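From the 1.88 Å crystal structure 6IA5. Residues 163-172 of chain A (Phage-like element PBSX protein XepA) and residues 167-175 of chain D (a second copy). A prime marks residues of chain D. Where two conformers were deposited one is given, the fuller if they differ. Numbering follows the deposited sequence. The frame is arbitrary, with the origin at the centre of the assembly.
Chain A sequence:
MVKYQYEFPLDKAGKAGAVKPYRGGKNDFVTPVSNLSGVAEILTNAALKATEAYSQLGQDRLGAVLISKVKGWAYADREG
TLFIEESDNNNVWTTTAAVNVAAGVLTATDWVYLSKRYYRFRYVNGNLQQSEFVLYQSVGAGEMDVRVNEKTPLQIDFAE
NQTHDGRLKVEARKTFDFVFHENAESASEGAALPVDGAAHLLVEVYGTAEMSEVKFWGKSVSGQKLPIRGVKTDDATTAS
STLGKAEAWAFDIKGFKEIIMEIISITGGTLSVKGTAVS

Chain A 163-172: THDGRLKVEA
Chain D, residues 167-175: RLKVEARKT

The strand of chain A that ends at Glu171 lies beside the same strand of chain D, both running in the same general direction but splayed by 53° (closest axis approach 4.2 Å). The register is offset by two residues: Leu168 pairs with Val170′ (-126/159, m; CA-CA 4.6 Å) and Lys169 with Glu171′ (-125/113; chi1 t, chi2 145°; CA-CA 4.8 Å), as parallel bridges.

Chain A enters through a type I' turn from His164 to Arg167, with Asp165 and Gly166 at phi/psi 72/23 and 77/23, closed by His164 N to Arg167 O (2.9 Å) and Arg167 N to His164 O (3.1 Å). The t rotamer of His164 brings its CD2 to 3.1 Å from Glu171′ OE1. Arg167 (-128/144; m, t, p) points its CA-to-CB bond toward chain D, and its guanidinium lies against the neighbouring backbone: NE and NH1 offer their N-H groups to one carbonyl oxygen, Val170′ O (3.0 and 3.1 Å), while Lys169′ CB lies over one face, 3.9 Å from NH1.

The ladder then follows. Leu168 (-75/129; t, p) donates from N to Lys169′ O (3.0 Å), and Leu168 O accepts from Glu171′ N (2.8 Å), so this residue brackets Val170′, whose CA also approaches Leu168 O at 3.2 Å in a CA-H...O contact. Leu168 CD2 meets Leu168′ CD2 at 4.1 Å. Lys169 (-76/122; m, t, p, t) points to the face shared with Glu171′. Val170 (-124/162, m) donates from N to Glu171′ O (2.9 Å, 173°); its methyls pack as apolar surface, CG1 3.8 Å from Val170′ CG1 and CG2 3.9 Å from Ala172′ CB. Glu171 (-125/113; t, t, chi3 95°) starts away from chain D, yet its OE2 lies 3.3 Å from Lys174′ NZ, opposite charges forming a salt bridge with a weak hydrogen bond. Beyond the strands, one water accepts from Ala172 N (2.7 Å) and donates to Ala172′ O (2.9 Å).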

# COMPACT_ATOMS: atom_id res chain seq x y z
N THR A 163 1.89 7.91 11.02
CA THR A 163 3.09 7.32 11.60
C THR A 163 3.44 8.03 12.92
O THR A 163 2.96 9.15 13.16
CB THR A 163 4.24 7.33 10.57
OG1 THR A 163 3.80 6.46 9.54
CG2 THR A 163 5.58 6.91 11.12
N HIS A 164 4.14 7.33 13.83
CA HIS A 164 4.62 7.95 15.06
C HIS A 164 5.80 7.14 15.55
O HIS A 164 5.64 5.95 15.86
CB HIS A 164 3.54 8.02 16.16
CG HIS A 164 3.97 8.81 17.36
ND1 HIS A 164 3.79 10.18 17.45
CD2 HIS A 164 4.61 8.44 18.50
CE1 HIS A 164 4.28 10.62 18.60
NE2 HIS A 164 4.80 9.57 19.25
N ASP A 165 6.98 7.77 15.61
CA ASP A 165 8.16 7.13 16.18
C ASP A 165 8.65 6.04 15.22
O ASP A 165 9.33 5.11 15.65
CB ASP A 165 7.83 6.70 17.62
CG ASP A 165 8.86 5.87 18.36
OD1 ASP A 165 9.97 6.40 18.58
OD2 ASP A 165 8.54 4.71 18.74
N GLY A 166 8.30 6.17 13.93
CA GLY A 166 8.64 5.17 12.93
C GLY A 166 7.75 3.92 12.97
O GLY A 166 8.15 2.86 12.50
N ARG A 167 6.54 4.05 13.55
CA ARG A 167 5.62 2.91 13.64
C ARG A 167 4.27 3.35 13.08
O ARG A 167 3.86 4.49 13.26
CB ARG A 167 5.45 2.45 15.10
CG ARG A 167 6.75 2.31 15.88
CD ARG A 167 6.63 1.97 17.35
NE ARG A 167 6.21 0.58 17.53
CZ ARG A 167 7.03 -0.47 17.50
NH1 ARG A 167 6.54 -1.68 17.32
NH2 ARG A 167 8.33 -0.30 17.66
N LEU A 168 3.58 2.43 12.40
CA LEU A 168 2.24 2.72 11.90
C LEU A 168 1.26 2.70 13.07
O LEU A 168 1.20 1.73 13.81
CB LEU A 168 1.86 1.68 10.85
CG LEU A 168 0.45 1.85 10.29
CD1 LEU A 168 0.34 3.08 9.41
CD2 LEU A 168 0.00 0.61 9.54
N LYS A 169 0.46 3.77 13.21
CA LYS A 169 -0.56 3.88 14.24
C LYS A 169 -1.76 3.01 13.86
O LYS A 169 -2.35 3.17 12.79
CB LYS A 169 -0.99 5.34 14.40
CG LYS A 169 0.06 6.27 14.97
CD LYS A 169 -0.19 7.74 14.65
CE LYS A 169 -1.45 8.34 15.21
NZ LYS A 169 -1.71 9.64 14.54
N VAL A 170 -2.09 2.07 14.76
CA VAL A 170 -3.22 1.18 14.54
C VAL A 170 -4.18 1.30 15.72
O VAL A 170 -3.78 1.76 16.79
CB VAL A 170 -2.76 -0.27 14.32
CG1 VAL A 170 -1.83 -0.40 13.11
CG2 VAL A 170 -2.16 -0.90 15.58
N GLU A 171 -5.41 0.85 15.50
CA GLU A 171 -6.39 0.72 16.57
C GLU A 171 -6.91 -0.71 16.59
O GLU A 171 -7.56 -1.14 15.64
CB GLU A 171 -7.53 1.72 16.36
CG GLU A 171 -8.59 1.57 17.43
CD GLU A 171 -9.63 2.66 17.41
OE1 GLU A 171 -10.70 2.44 16.78
OE2 GLU A 171 -9.36 3.73 18.01
N ALA A 172 -6.59 -1.44 17.66
CA ALA A 172 -6.99 -2.84 17.75
C ALA A 172 -8.28 -3.03 18.55
O ALA A 172 -8.92 -4.06 18.41
CB ALA A 172 -5.85 -3.66 18.29
N ARG D 167 8.42 -8.34 10.53
CA ARG D 167 7.08 -7.95 10.95
C ARG D 167 6.96 -6.43 10.88
O ARG D 167 7.92 -5.72 11.18
CB ARG D 167 6.76 -8.43 12.37
CG ARG D 167 7.16 -9.87 12.68
CD ARG D 167 7.01 -10.20 14.17
NE ARG D 167 5.62 -10.47 14.51
CZ ARG D 167 4.97 -11.62 14.27
NH1 ARG D 167 5.63 -12.71 13.91
NH2 ARG D 167 3.65 -11.68 14.41
N LEU D 168 5.77 -5.95 10.51
CA LEU D 168 5.53 -4.52 10.42
C LEU D 168 5.40 -3.92 11.82
O LEU D 168 4.60 -4.40 12.61
CB LEU D 168 4.27 -4.28 9.59
CG LEU D 168 3.82 -2.82 9.49
CD1 LEU D 168 4.76 -2.03 8.61
CD2 LEU D 168 2.37 -2.72 9.03
N LYS D 169 6.15 -2.85 12.09
CA LYS D 169 6.13 -2.16 13.36
C LYS D 169 4.87 -1.30 13.46
O LYS D 169 4.61 -0.43 12.61
CB LYS D 169 7.36 -1.25 13.50
CG LYS D 169 8.73 -1.92 13.60
CD LYS D 169 9.79 -0.87 13.27
CE LYS D 169 11.11 -0.97 13.99
NZ LYS D 169 12.01 0.04 13.41
N VAL D 170 4.08 -1.57 14.50
CA VAL D 170 2.84 -0.84 14.72
C VAL D 170 2.87 -0.27 16.13
O VAL D 170 3.60 -0.74 16.99
CB VAL D 170 1.58 -1.70 14.48
CG1 VAL D 170 1.52 -2.24 13.06
CG2 VAL D 170 1.45 -2.85 15.49
N GLU D 171 2.04 0.76 16.34
CA GLU D 171 1.82 1.36 17.63
C GLU D 171 0.31 1.34 17.89
O GLU D 171 -0.46 2.02 17.21
CB GLU D 171 2.38 2.78 17.65
CG GLU D 171 1.84 3.65 18.78
CD GLU D 171 2.76 4.68 19.43
OE1 GLU D 171 3.10 5.73 18.79
OE2 GLU D 171 3.15 4.42 20.59
N ALA D 172 -0.09 0.54 18.87
CA ALA D 172 -1.50 0.34 19.16
C ALA D 172 -1.96 1.22 20.33
O ALA D 172 -3.16 1.44 20.47
CB ALA D 172 -1.75 -1.12 19.41
N ARG D 173 -1.02 1.78 21.11
CA ARG D 173 -1.37 2.51 22.31
C ARG D 173 -1.69 3.96 21.97
O ARG D 173 -0.95 4.60 21.24
CB ARG D 173 -0.26 2.38 23.36
CG ARG D 173 -0.53 3.11 24.67
CD ARG D 173 0.08 2.45 25.91
NE ARG D 173 -0.56 1.19 26.28
CZ ARG D 173 0.08 0.05 26.48
NH1 ARG D 173 1.40 -0.00 26.44
NH2 ARG D 173 -0.60 -1.06 26.72
N LYS D 174 -2.80 4.46 22.53
CA LYS D 174 -3.23 5.86 22.51
C LYS D 174 -3.30 6.39 23.95
O LYS D 174 -3.68 5.65 24.86
CB LYS D 174 -4.60 5.95 21.81
CG LYS D 174 -5.34 7.28 21.91
CD LYS D 174 -6.48 7.47 20.97
CE LYS D 174 -7.53 6.39 21.01
NZ LYS D 174 -8.18 6.28 19.68
N THR D 175 -2.90 7.66 24.13
CA THR D 175 -2.96 8.36 25.41
C THR D 175 -3.55 9.75 25.20
O THR D 175 -3.26 10.39 24.20
CB THR D 175 -1.55 8.50 25.99
OG1 THR D 175 -0.93 7.22 26.08
CG2 THR D 175 -1.53 9.16 27.35
O HOH W 1 -5.41 -0.26 19.77